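Local coordinates for papain-like cysteine protease (Porcine reproductive and respiratory syndrome virus, PDB 3MTV), which acts as a viral papain-like cysteine protease with metal-dependent nuclease activity, and probably helps block host mRNA export and interferon signalling, at residues P51-D56 and S155-L160; T47-H52 and Q148-K153; K105-A110 and G114-H119; V69-E74 and D83-G88. One frame throughout, in Å; residues are numbered along the deposited sequence.

Contact 1 (P51-D56 and S155-L160); sequences PHHVVD and SWIRHL
H53 and S155 meet through a side-chain hydrogen bond at the tight end of this contact. H53 NE2 and S155 OG are 2.9 Å apart, and the angle of 165° makes the bond nearly straight. Either atom could be the donor. S155 OG lies at the edge of the H53 ring, near its plane. It also accepts from the backbone N of I157, at 2.8 Å from I157 N, which makes an ST turn. Two bonds therefore grip this hydroxyl. The torsion of S155 puts OG opposite its own backbone N (chi1 177°) and on the side of its carbonyl carbon, where it reaches both partners. On the other nitrogen, H53 ND1 donates to P51 O at 3.0 Å and comes from above that carbonyl plane. Bonds at both nitrogens hold the imidazole against rotation.

The apolar side is looser. The edge of H53 points toward the face of W156 in an offset edge-to-face pair, with the planes at 78°. H53 CE1 is 3.7 Å from W156 CH2. I157 CD1 comes obliquely to the H53 ring, 3.9 Å from H53 NE2. W156 is partly exposed, and F31 of the second subunit packs edge-to-face on it. Beyond H53 and I157 the two segments diverge. V54 to D56 form a weakly bonded edge strand of the N-terminal antiparallel sheet. R158 to L160 enter the edge strand of the protease sheet. That strand carries H159, the probable active-site histidine of a papain-like cysteine protease.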
# COMPACT_ATOMS: atom_id res chain seq x y z
N PRO A 51 -6.94 -4.03 4.30
CA PRO A 51 -5.87 -3.48 3.49
C PRO A 51 -5.32 -2.26 4.16
O PRO A 51 -6.03 -1.66 4.82
CB PRO A 51 -6.59 -3.07 2.28
CG PRO A 51 -8.04 -3.48 2.38
CD PRO A 51 -8.25 -3.60 3.79
N HIS A 52 -4.03 -2.02 4.13
CA HIS A 52 -3.50 -0.67 4.28
C HIS A 52 -3.30 -0.48 5.69
O HIS A 52 -2.82 0.61 6.12
CB HIS A 52 -4.42 0.47 3.74
CG HIS A 52 -4.87 0.34 2.29
ND1 HIS A 52 -4.00 0.26 1.20
CD2 HIS A 52 -6.13 0.29 1.76
CE1 HIS A 52 -4.72 0.15 0.08
NE2 HIS A 52 -6.02 0.20 0.39
N HIS A 53 -3.62 -1.53 6.45
CA HIS A 53 -3.06 -1.45 7.79
C HIS A 53 -1.87 -2.30 7.98
O HIS A 53 -1.84 -3.41 7.48
CB HIS A 53 -4.03 -1.74 8.91
CG HIS A 53 -5.32 -0.99 8.83
ND1 HIS A 53 -6.15 -1.04 7.72
CD2 HIS A 53 -5.93 -0.19 9.74
CE1 HIS A 53 -7.22 -0.31 7.97
NE2 HIS A 53 -7.11 0.19 9.18
N VAL A 54 -0.94 -1.74 8.74
CA VAL A 54 0.34 -2.29 9.09
C VAL A 54 0.29 -3.02 10.44
O VAL A 54 -0.29 -2.53 11.44
CB VAL A 54 1.31 -1.09 9.12
CG1 VAL A 54 2.21 -1.13 10.25
CG2 VAL A 54 2.09 -1.00 7.74
N VAL A 55 0.95 -4.17 10.50
CA VAL A 55 0.92 -5.07 11.68
C VAL A 55 2.25 -5.76 12.02
O VAL A 55 2.96 -6.16 11.12
CB VAL A 55 -0.10 -6.23 11.47
CG1 VAL A 55 -1.35 -5.77 10.90
CG2 VAL A 55 0.38 -7.18 10.50
N ASP A 56 2.59 -5.95 13.30
CA ASP A 56 3.74 -6.75 13.64
C ASP A 56 3.25 -8.21 13.87
O ASP A 56 2.75 -8.50 14.93
CB ASP A 56 4.40 -6.17 14.89
CG ASP A 56 5.54 -7.08 15.39
OD1 ASP A 56 5.52 -8.30 14.97
OD2 ASP A 56 6.44 -6.59 16.16
N SER A 155 -7.34 5.40 10.52
CA SER A 155 -8.27 4.29 10.24
C SER A 155 -9.66 4.67 10.65
O SER A 155 -9.90 5.48 11.60
CB SER A 155 -7.88 3.05 11.02
OG SER A 155 -8.77 1.97 10.84
N TRP A 156 -10.56 4.00 9.97
CA TRP A 156 -11.92 3.91 10.46
C TRP A 156 -12.25 2.89 11.55
O TRP A 156 -13.44 2.71 11.85
CB TRP A 156 -12.90 3.60 9.35
CG TRP A 156 -12.84 2.27 8.86
CD1 TRP A 156 -13.66 1.20 9.16
CD2 TRP A 156 -11.91 1.79 7.92
NE1 TRP A 156 -13.29 0.08 8.45
CE2 TRP A 156 -12.20 0.41 7.69
CE3 TRP A 156 -10.83 2.37 7.24
CZ2 TRP A 156 -11.48 -0.34 6.81
CZ3 TRP A 156 -10.11 1.58 6.37
CH2 TRP A 156 -10.43 0.26 6.16
N ILE A 157 -11.26 2.20 12.10
CA ILE A 157 -11.52 1.14 13.02
C ILE A 157 -11.07 1.60 14.33
O ILE A 157 -9.84 1.70 14.60
CB ILE A 157 -10.79 -0.11 12.65
CG1 ILE A 157 -11.50 -0.78 11.52
CG2 ILE A 157 -10.72 -1.09 13.75
CD1 ILE A 157 -10.55 -1.14 10.45
N ARG A 158 -12.09 1.84 15.15
CA ARG A 158 -11.94 2.30 16.53
C ARG A 158 -12.51 1.39 17.58
O ARG A 158 -13.31 0.43 17.32
CB ARG A 158 -12.51 3.68 16.72
CG ARG A 158 -11.55 4.62 16.23
CD ARG A 158 -12.22 6.01 16.12
NE ARG A 158 -11.28 7.10 15.74
CZ ARG A 158 -11.49 8.44 15.82
NH1 ARG A 158 -12.62 9.02 16.24
NH2 ARG A 158 -10.54 9.25 15.46
N HIS A 159 -12.07 1.76 18.76
CA HIS A 159 -12.35 0.98 19.89
C HIS A 159 -12.22 1.81 21.16
O HIS A 159 -11.43 2.73 21.27
CB HIS A 159 -11.43 -0.18 19.86
CG HIS A 159 -11.76 -1.21 20.87
ND1 HIS A 159 -11.05 -1.35 22.04
CD2 HIS A 159 -12.70 -2.18 20.87
CE1 HIS A 159 -11.57 -2.35 22.74
NE2 HIS A 159 -12.56 -2.88 22.04
N LEU A 160 -13.01 1.51 22.17
CA LEU A 160 -12.56 2.09 23.39
C LEU A 160 -12.54 1.08 24.56
O LEU A 160 -13.05 -0.05 24.46
CB LEU A 160 -13.34 3.35 23.67
CG LEU A 160 -14.76 2.78 23.59
CD1 LEU A 160 -15.10 2.28 24.98
CD2 LEU A 160 -15.80 3.77 23.21

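Contact 2 (T47-H52 and Q148-K153); sequences TSFPPH and QYFSVK
The F49 and F150 rings meet edge to edge and not as a stack, each lying at the rim of the other and close to its plane. F150 CZ is 3.9 Å from F49 CD2 and 4.0 Å from F49 CE2. On one face the F150 ring has the CB of its neighbour S151, 3.7 Å above the plane and offset toward the rim. The F49 and F150 side chains cross at about a right angle. CG of F150 stands opposite its backbone N (chi1 -179°), which extends the ring away from the end of its strand toward F49. P50 adds a third apolar surface. Its CD approaches the F150 ring obliquely, 4.3 Å from F150 CE2.

The other end of the contact is thinner. V152 CG1 lies 4.2 Å from H52 O. The H52 imidazole has P51 CB on one face. It leads away from 148-153, and its nitrogens bond to Y13 OH and R24 O of the second subunit. A weak backbone bond from V152 N to F150 O, 2.9 Å, spans the bend after the strand.

All five touching residues are buried, and no hydrogen bond crosses between the segments. F49 also meets F60 edge-to-face, and F150 meets F171, so the pair belongs to a wider aromatic cluster. This cluster joins the chain leaving helix 39-48 to the end of strand 145-150. It is a hydrophobic junction between the N-terminal region and the five-stranded antiparallel sheet of the papain-like protease part.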
# COMPACT_ATOMS: atom_id res chain seq x y z
N THR A 47 -6.04 -12.75 4.88
CA THR A 47 -7.26 -13.36 5.35
C THR A 47 -7.79 -12.65 6.57
O THR A 47 -9.02 -12.41 6.73
CB THR A 47 -7.10 -14.89 5.57
OG1 THR A 47 -7.40 -15.53 4.33
CG2 THR A 47 -8.14 -15.37 6.53
N SER A 48 -6.92 -12.23 7.45
CA SER A 48 -7.51 -11.67 8.64
C SER A 48 -7.56 -10.14 8.86
O SER A 48 -8.39 -9.63 9.61
CB SER A 48 -7.07 -12.49 9.85
OG SER A 48 -5.72 -12.68 9.73
N PHE A 49 -6.75 -9.37 8.17
CA PHE A 49 -6.80 -7.90 8.36
C PHE A 49 -7.35 -7.06 7.25
O PHE A 49 -7.71 -7.57 6.20
CB PHE A 49 -5.45 -7.40 8.67
CG PHE A 49 -4.88 -8.04 9.83
CD1 PHE A 49 -4.17 -9.20 9.71
CD2 PHE A 49 -5.12 -7.53 11.08
CE1 PHE A 49 -3.64 -9.83 10.82
CE2 PHE A 49 -4.56 -8.15 12.20
CZ PHE A 49 -3.80 -9.29 12.05
N PRO A 50 -7.55 -5.76 7.50
CA PRO A 50 -8.00 -5.07 6.29
C PRO A 50 -6.80 -4.38 5.59
O PRO A 50 -5.78 -4.04 6.26
CB PRO A 50 -8.96 -4.03 6.90
CG PRO A 50 -8.30 -3.70 8.29
CD PRO A 50 -7.77 -4.97 8.76
N PRO A 51 -6.94 -4.03 4.30
CA PRO A 51 -5.87 -3.48 3.49
C PRO A 51 -5.32 -2.26 4.16
O PRO A 51 -6.03 -1.66 4.82
CB PRO A 51 -6.59 -3.07 2.28
CG PRO A 51 -8.04 -3.48 2.38
CD PRO A 51 -8.25 -3.60 3.79
N HIS A 52 -4.03 -2.02 4.13
CA HIS A 52 -3.50 -0.67 4.28
C HIS A 52 -3.30 -0.48 5.69
O HIS A 52 -2.82 0.61 6.12
CB HIS A 52 -4.42 0.47 3.74
CG HIS A 52 -4.87 0.34 2.29
ND1 HIS A 52 -4.00 0.26 1.20
CD2 HIS A 52 -6.13 0.29 1.76
CE1 HIS A 52 -4.72 0.15 0.08
NE2 HIS A 52 -6.02 0.20 0.39
N GLN A 148 -9.44 4.40 20.95
CA GLN A 148 -8.37 3.77 20.14
C GLN A 148 -8.68 3.43 18.72
O GLN A 148 -9.84 3.27 18.29
CB GLN A 148 -7.87 2.48 20.75
CG GLN A 148 -7.73 2.61 22.21
CD GLN A 148 -6.96 1.51 22.76
OE1 GLN A 148 -5.84 1.73 23.27
NE2 GLN A 148 -7.51 0.28 22.66
N TYR A 149 -7.58 3.30 17.99
CA TYR A 149 -7.67 2.98 16.60
C TYR A 149 -6.80 1.81 16.44
O TYR A 149 -5.87 1.49 17.20
CB TYR A 149 -7.15 4.10 15.71
CG TYR A 149 -5.70 4.48 15.93
CD1 TYR A 149 -5.40 5.54 16.74
CD2 TYR A 149 -4.64 3.78 15.33
CE1 TYR A 149 -4.13 5.93 16.97
CE2 TYR A 149 -3.33 4.15 15.54
CZ TYR A 149 -3.09 5.25 16.39
OH TYR A 149 -1.83 5.71 16.70
N PHE A 150 -7.11 1.15 15.40
CA PHE A 150 -6.31 0.05 15.10
C PHE A 150 -5.24 0.35 14.10
O PHE A 150 -5.53 0.61 12.87
CB PHE A 150 -7.19 -0.84 14.38
CG PHE A 150 -6.55 -2.05 14.02
CD1 PHE A 150 -6.09 -2.88 15.00
CD2 PHE A 150 -6.45 -2.42 12.73
CE1 PHE A 150 -5.57 -4.08 14.70
CE2 PHE A 150 -5.92 -3.63 12.42
CZ PHE A 150 -5.47 -4.45 13.41
N SER A 151 -4.00 0.35 14.58
CA SER A 151 -2.90 0.30 13.61
C SER A 151 -2.46 1.57 12.94
O SER A 151 -1.25 1.67 12.80
CB SER A 151 -3.24 -0.69 12.48
OG SER A 151 -2.32 -0.61 11.44
N VAL A 152 -3.37 2.48 12.50
CA VAL A 152 -2.95 3.79 11.99
C VAL A 152 -3.95 4.88 12.30
O VAL A 152 -5.16 4.61 12.10
CB VAL A 152 -2.76 3.77 10.37
CG1 VAL A 152 -2.42 2.42 9.84
CG2 VAL A 152 -3.99 4.03 9.69
N LYS A 153 -3.48 6.11 12.68
CA LYS A 153 -4.38 7.20 13.20
C LYS A 153 -5.60 7.24 12.33
O LYS A 153 -6.72 7.43 12.82
CB LYS A 153 -3.85 8.69 13.28
CG LYS A 153 -2.52 8.99 14.04
CD LYS A 153 -1.42 7.79 13.88
CE LYS A 153 -0.65 7.67 12.50
NZ LYS A 153 0.42 6.62 12.49

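Contact 3 (K105-A110 and G114-H119); sequences KEIRHA and GYQTKH
Y115 points its CB at the end of the helix segment, where it touches A110. A110 CB and Y115 CB are 3.8 Å apart, and Y115 CB also lies 3.2 Å from A110 O. With CG turned to the side of its own backbone N (chi1 -48°), the Y115 ring starts close to A110 O, which approaches it obliquely. The ring meets that of Y125 in the following helix, and the side chain touches V121 and P122.

Q116 makes the second approach. Its side chain crosses that of I107 at about a right angle and is extended beyond CG. The amide ends beside the helix, with Q116 NE2 3.8 Å from I107 CG2. Q116 NE2 also donates a weak hydrogen bond of 3.5 Å to I107 O, with an N-H...O angle of 158°.

The contact folds the loop after helix 100-112 back against the last turns of that helix, within the papain-like protease part. Q116 lies at the exposed margin, whereas A110 is buried, with W91 and Y125 touching its side chain. I107 packs on W92. Farther along the loop, K118 NZ bonds to S70 O and Y75 O.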
# COMPACT_ATOMS: atom_id res chain seq x y z
N LYS A 105 -32.51 -1.34 25.98
CA LYS A 105 -33.37 -0.94 24.85
C LYS A 105 -32.50 -0.32 23.79
O LYS A 105 -32.67 -0.58 22.60
CB LYS A 105 -34.58 -0.06 25.24
CG LYS A 105 -35.71 -0.81 26.24
CD LYS A 105 -36.95 0.18 26.65
CE LYS A 105 -38.27 -0.43 27.22
NZ LYS A 105 -38.14 -0.33 28.68
N GLU A 106 -31.49 0.37 24.23
CA GLU A 106 -30.55 0.87 23.27
C GLU A 106 -29.86 -0.22 22.55
O GLU A 106 -29.33 -0.00 21.46
CB GLU A 106 -29.44 1.66 23.94
CG GLU A 106 -29.83 3.01 24.36
CD GLU A 106 -30.33 3.91 23.22
OE1 GLU A 106 -31.28 4.68 23.47
OE2 GLU A 106 -29.78 3.89 22.11
N ILE A 107 -29.73 -1.33 23.20
CA ILE A 107 -28.79 -2.27 22.63
C ILE A 107 -29.52 -3.03 21.60
O ILE A 107 -28.95 -3.30 20.56
CB ILE A 107 -28.22 -3.25 23.64
CG1 ILE A 107 -26.99 -2.67 24.27
CG2 ILE A 107 -27.86 -4.57 23.04
CD1 ILE A 107 -26.62 -3.56 25.41
N ARG A 108 -30.74 -3.43 21.96
CA ARG A 108 -31.74 -3.91 21.03
C ARG A 108 -31.75 -2.96 19.83
O ARG A 108 -31.54 -3.35 18.71
CB ARG A 108 -33.09 -3.89 21.71
CG ARG A 108 -33.88 -5.09 21.48
CD ARG A 108 -35.36 -4.80 21.25
NE ARG A 108 -36.24 -4.80 22.44
CZ ARG A 108 -36.69 -3.67 23.01
NH1 ARG A 108 -36.27 -2.46 22.54
NH2 ARG A 108 -37.53 -3.74 24.07
N HIS A 109 -31.90 -1.70 20.09
CA HIS A 109 -32.06 -0.79 19.00
C HIS A 109 -30.98 -0.97 17.99
O HIS A 109 -31.21 -0.91 16.83
CB HIS A 109 -32.03 0.68 19.49
CG HIS A 109 -32.82 1.62 18.64
ND1 HIS A 109 -32.38 2.89 18.31
CD2 HIS A 109 -34.02 1.47 18.03
CE1 HIS A 109 -33.27 3.49 17.53
NE2 HIS A 109 -34.27 2.64 17.34
N ALA A 110 -29.75 -1.11 18.42
CA ALA A 110 -28.67 -1.09 17.46
C ALA A 110 -28.70 -2.39 16.73
O ALA A 110 -28.36 -2.48 15.58
CB ALA A 110 -27.46 -0.94 18.13
N GLY A 114 -28.01 -2.09 11.66
CA GLY A 114 -27.17 -3.25 11.38
C GLY A 114 -26.44 -3.61 12.69
O GLY A 114 -26.68 -4.64 13.38
N TYR A 115 -25.53 -2.69 13.00
CA TYR A 115 -24.70 -2.61 14.21
C TYR A 115 -24.35 -3.73 15.09
O TYR A 115 -23.34 -3.68 15.72
CB TYR A 115 -25.36 -1.57 15.00
CG TYR A 115 -25.54 -0.53 14.04
CD1 TYR A 115 -26.56 0.43 14.12
CD2 TYR A 115 -24.63 -0.48 12.97
CE1 TYR A 115 -26.66 1.49 13.13
CE2 TYR A 115 -24.68 0.53 11.95
CZ TYR A 115 -25.71 1.53 12.02
OH TYR A 115 -25.75 2.51 10.99
N GLN A 116 -25.17 -4.72 15.28
CA GLN A 116 -24.68 -5.76 16.19
C GLN A 116 -23.78 -6.69 15.38
O GLN A 116 -23.96 -7.99 15.21
CB GLN A 116 -25.80 -6.50 16.85
CG GLN A 116 -26.11 -5.94 18.21
CD GLN A 116 -26.83 -6.98 18.99
OE1 GLN A 116 -26.63 -8.24 18.81
NE2 GLN A 116 -27.74 -6.50 19.82
N THR A 117 -22.84 -5.93 14.82
CA THR A 117 -21.82 -6.40 13.95
C THR A 117 -20.47 -6.40 14.69
O THR A 117 -20.33 -5.92 15.87
CB THR A 117 -21.71 -5.59 12.67
OG1 THR A 117 -20.49 -6.01 12.09
CG2 THR A 117 -21.77 -3.86 12.83
N LYS A 118 -19.48 -6.97 14.00
CA LYS A 118 -18.18 -7.10 14.60
C LYS A 118 -17.52 -5.83 14.51
O LYS A 118 -16.48 -5.73 15.14
CB LYS A 118 -17.31 -8.15 13.98
CG LYS A 118 -17.32 -8.18 12.51
CD LYS A 118 -16.24 -9.10 11.96
CE LYS A 118 -16.67 -9.60 10.62
NZ LYS A 118 -15.56 -10.43 10.06
N HIS A 119 -18.13 -4.82 13.84
CA HIS A 119 -17.41 -3.54 13.83
C HIS A 119 -18.00 -2.57 14.74
O HIS A 119 -17.57 -1.46 14.87
CB HIS A 119 -17.26 -2.96 12.43
CG HIS A 119 -17.23 -4.01 11.40
ND1 HIS A 119 -16.03 -4.57 10.96
CD2 HIS A 119 -18.25 -4.71 10.82
CE1 HIS A 119 -16.34 -5.57 10.13
NE2 HIS A 119 -17.66 -5.67 10.01

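Contact 4 (V69-E74 and D83-G88); sequences VSMRVE and DTVPEG
V85 lays its CG2 methyl against the side chain of M71. V85 CG2 is 4.0 Å from M71 CG and also 4.0 Å from M71 SD. The two side chains slide past each other in opposite directions, so the methyl meets the flank of the methionine chain. M71 CG lies close to its backbone N, off a staggered position (chi1 -20°). The chain bends at chi3 (11°), beside the sulfur that meets V85 CG2.

The second branch of V85 meets V69. V85 CG1 and V69 CG1 are 4.3 Å apart, and the CB atoms of both residues point toward the opposing segment. V85 thus uses one methyl for each partner. No hydrogen bond crosses the contact, which is apolar and partly exposed.

The 69-74 segment is shaped by a polar bond of its own. S70 OG accepts from R72 N at 3.2 Å, forming an ST turn. This turn directly follows V69 and holds M71 at its middle.

Segment 69-74 runs on from the short strand 68-69 toward strand 77-78. Segment 83-88 lies between strand 77-78 and helix 100-112. Backbone bonds tie V69 to L80 and M71 to S48 at the end of helix 39-48. In segment 83-88, P86 touches L168 and H159 of strand 158-162.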
# COMPACT_ATOMS: atom_id res chain seq x y z
N VAL A 69 -11.43 -16.19 13.60
CA VAL A 69 -12.21 -14.99 13.34
C VAL A 69 -11.50 -13.88 12.49
O VAL A 69 -10.28 -13.69 12.64
CB VAL A 69 -12.69 -14.53 14.68
CG1 VAL A 69 -11.93 -13.27 15.19
CG2 VAL A 69 -14.17 -14.51 14.63
N SER A 70 -12.22 -13.23 11.57
CA SER A 70 -11.62 -12.15 10.72
C SER A 70 -11.98 -10.68 11.11
O SER A 70 -13.08 -10.45 11.64
CB SER A 70 -11.95 -12.32 9.23
OG SER A 70 -10.97 -11.59 8.50
N MET A 71 -11.08 -9.72 10.89
CA MET A 71 -11.45 -8.28 10.97
C MET A 71 -12.01 -7.76 9.62
O MET A 71 -12.43 -6.68 9.57
CB MET A 71 -10.41 -7.30 11.55
CG MET A 71 -9.29 -7.87 12.41
SD MET A 71 -8.41 -6.59 13.41
CE MET A 71 -9.48 -5.18 13.19
N ARG A 72 -12.05 -8.58 8.59
CA ARG A 72 -12.60 -8.25 7.37
C ARG A 72 -14.07 -8.35 7.20
O ARG A 72 -14.61 -9.38 7.04
CB ARG A 72 -11.97 -9.18 6.36
CG ARG A 72 -10.55 -8.90 6.22
CD ARG A 72 -10.42 -8.36 4.90
NE ARG A 72 -9.78 -9.38 4.18
CZ ARG A 72 -9.80 -9.51 2.87
NH1 ARG A 72 -10.44 -8.63 2.11
NH2 ARG A 72 -9.15 -10.53 2.33
N VAL A 73 -14.71 -7.24 7.05
CA VAL A 73 -16.14 -7.22 6.73
C VAL A 73 -16.67 -8.39 5.86
O VAL A 73 -17.78 -8.88 6.19
CB VAL A 73 -16.45 -5.93 6.05
CG1 VAL A 73 -15.15 -5.46 5.41
CG2 VAL A 73 -17.54 -6.13 4.98
N GLU A 74 -15.94 -8.78 4.78
CA GLU A 74 -16.35 -9.86 3.83
C GLU A 74 -16.47 -11.22 4.51
O GLU A 74 -17.34 -12.02 4.21
CB GLU A 74 -15.27 -10.17 2.76
CG GLU A 74 -15.06 -9.20 1.61
CD GLU A 74 -14.04 -8.15 1.99
OE1 GLU A 74 -13.77 -7.88 3.22
OE2 GLU A 74 -13.51 -7.56 1.04
N ASP A 83 -10.77 -14.39 21.48
CA ASP A 83 -10.19 -13.62 22.63
C ASP A 83 -9.55 -12.25 22.19
O ASP A 83 -9.30 -11.38 23.03
CB ASP A 83 -9.05 -14.36 23.40
CG ASP A 83 -9.25 -15.86 23.49
OD1 ASP A 83 -10.20 -16.25 24.26
OD2 ASP A 83 -8.43 -16.62 22.83
N THR A 84 -9.16 -12.11 20.91
CA THR A 84 -8.02 -11.16 20.55
C THR A 84 -8.30 -9.90 19.64
O THR A 84 -7.51 -9.01 19.50
CB THR A 84 -6.81 -11.97 20.00
OG1 THR A 84 -7.10 -12.45 18.70
CG2 THR A 84 -6.57 -13.27 20.84
N VAL A 85 -9.49 -9.87 19.09
CA VAL A 85 -10.09 -8.83 18.34
C VAL A 85 -11.32 -8.34 19.08
O VAL A 85 -11.88 -9.10 19.94
CB VAL A 85 -10.54 -9.55 17.13
CG1 VAL A 85 -11.98 -9.22 16.70
CG2 VAL A 85 -9.54 -9.37 16.11
N PRO A 86 -11.78 -7.10 18.76
CA PRO A 86 -12.96 -6.62 19.52
C PRO A 86 -14.27 -7.33 19.16
O PRO A 86 -14.36 -7.97 18.09
CB PRO A 86 -12.99 -5.09 19.28
CG PRO A 86 -11.65 -4.75 18.87
CD PRO A 86 -11.08 -5.99 18.08
N GLU A 87 -15.25 -7.32 20.08
CA GLU A 87 -16.44 -8.13 19.72
C GLU A 87 -17.53 -7.23 19.19
O GLU A 87 -18.51 -7.69 18.62
CB GLU A 87 -16.91 -9.11 20.81
CG GLU A 87 -17.11 -8.57 22.19
CD GLU A 87 -17.45 -9.70 23.26
OE1 GLU A 87 -18.51 -10.47 23.19
OE2 GLU A 87 -16.60 -9.80 24.20
N GLY A 88 -17.30 -5.93 19.35
CA GLY A 88 -18.06 -5.01 18.58
C GLY A 88 -19.04 -4.34 19.49
O GLY A 88 -19.89 -3.62 19.05

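In the fold
Contact 2 is buried and apolar. Contact 1 is partly buried and centres on a polar histidine. Contacts 3 and 4 lie at the surface. Contacts 1 and 2 share P51 and H52, and they reach neighbouring strands, 158-162 and 145-150, of one sheet. V54 O bonds to S151 OG between them, and both touch the second subunit. Contact 4 is hydrogen-bonded to the helix end of contact 2 and packs against the strand of contact 1. Contact 3 stands about 21 Å from contact 1, centre to centre, but a lysine of its loop reaches contact 4. Its weak amide bond contrasts with the purely apolar crossing of contact 4.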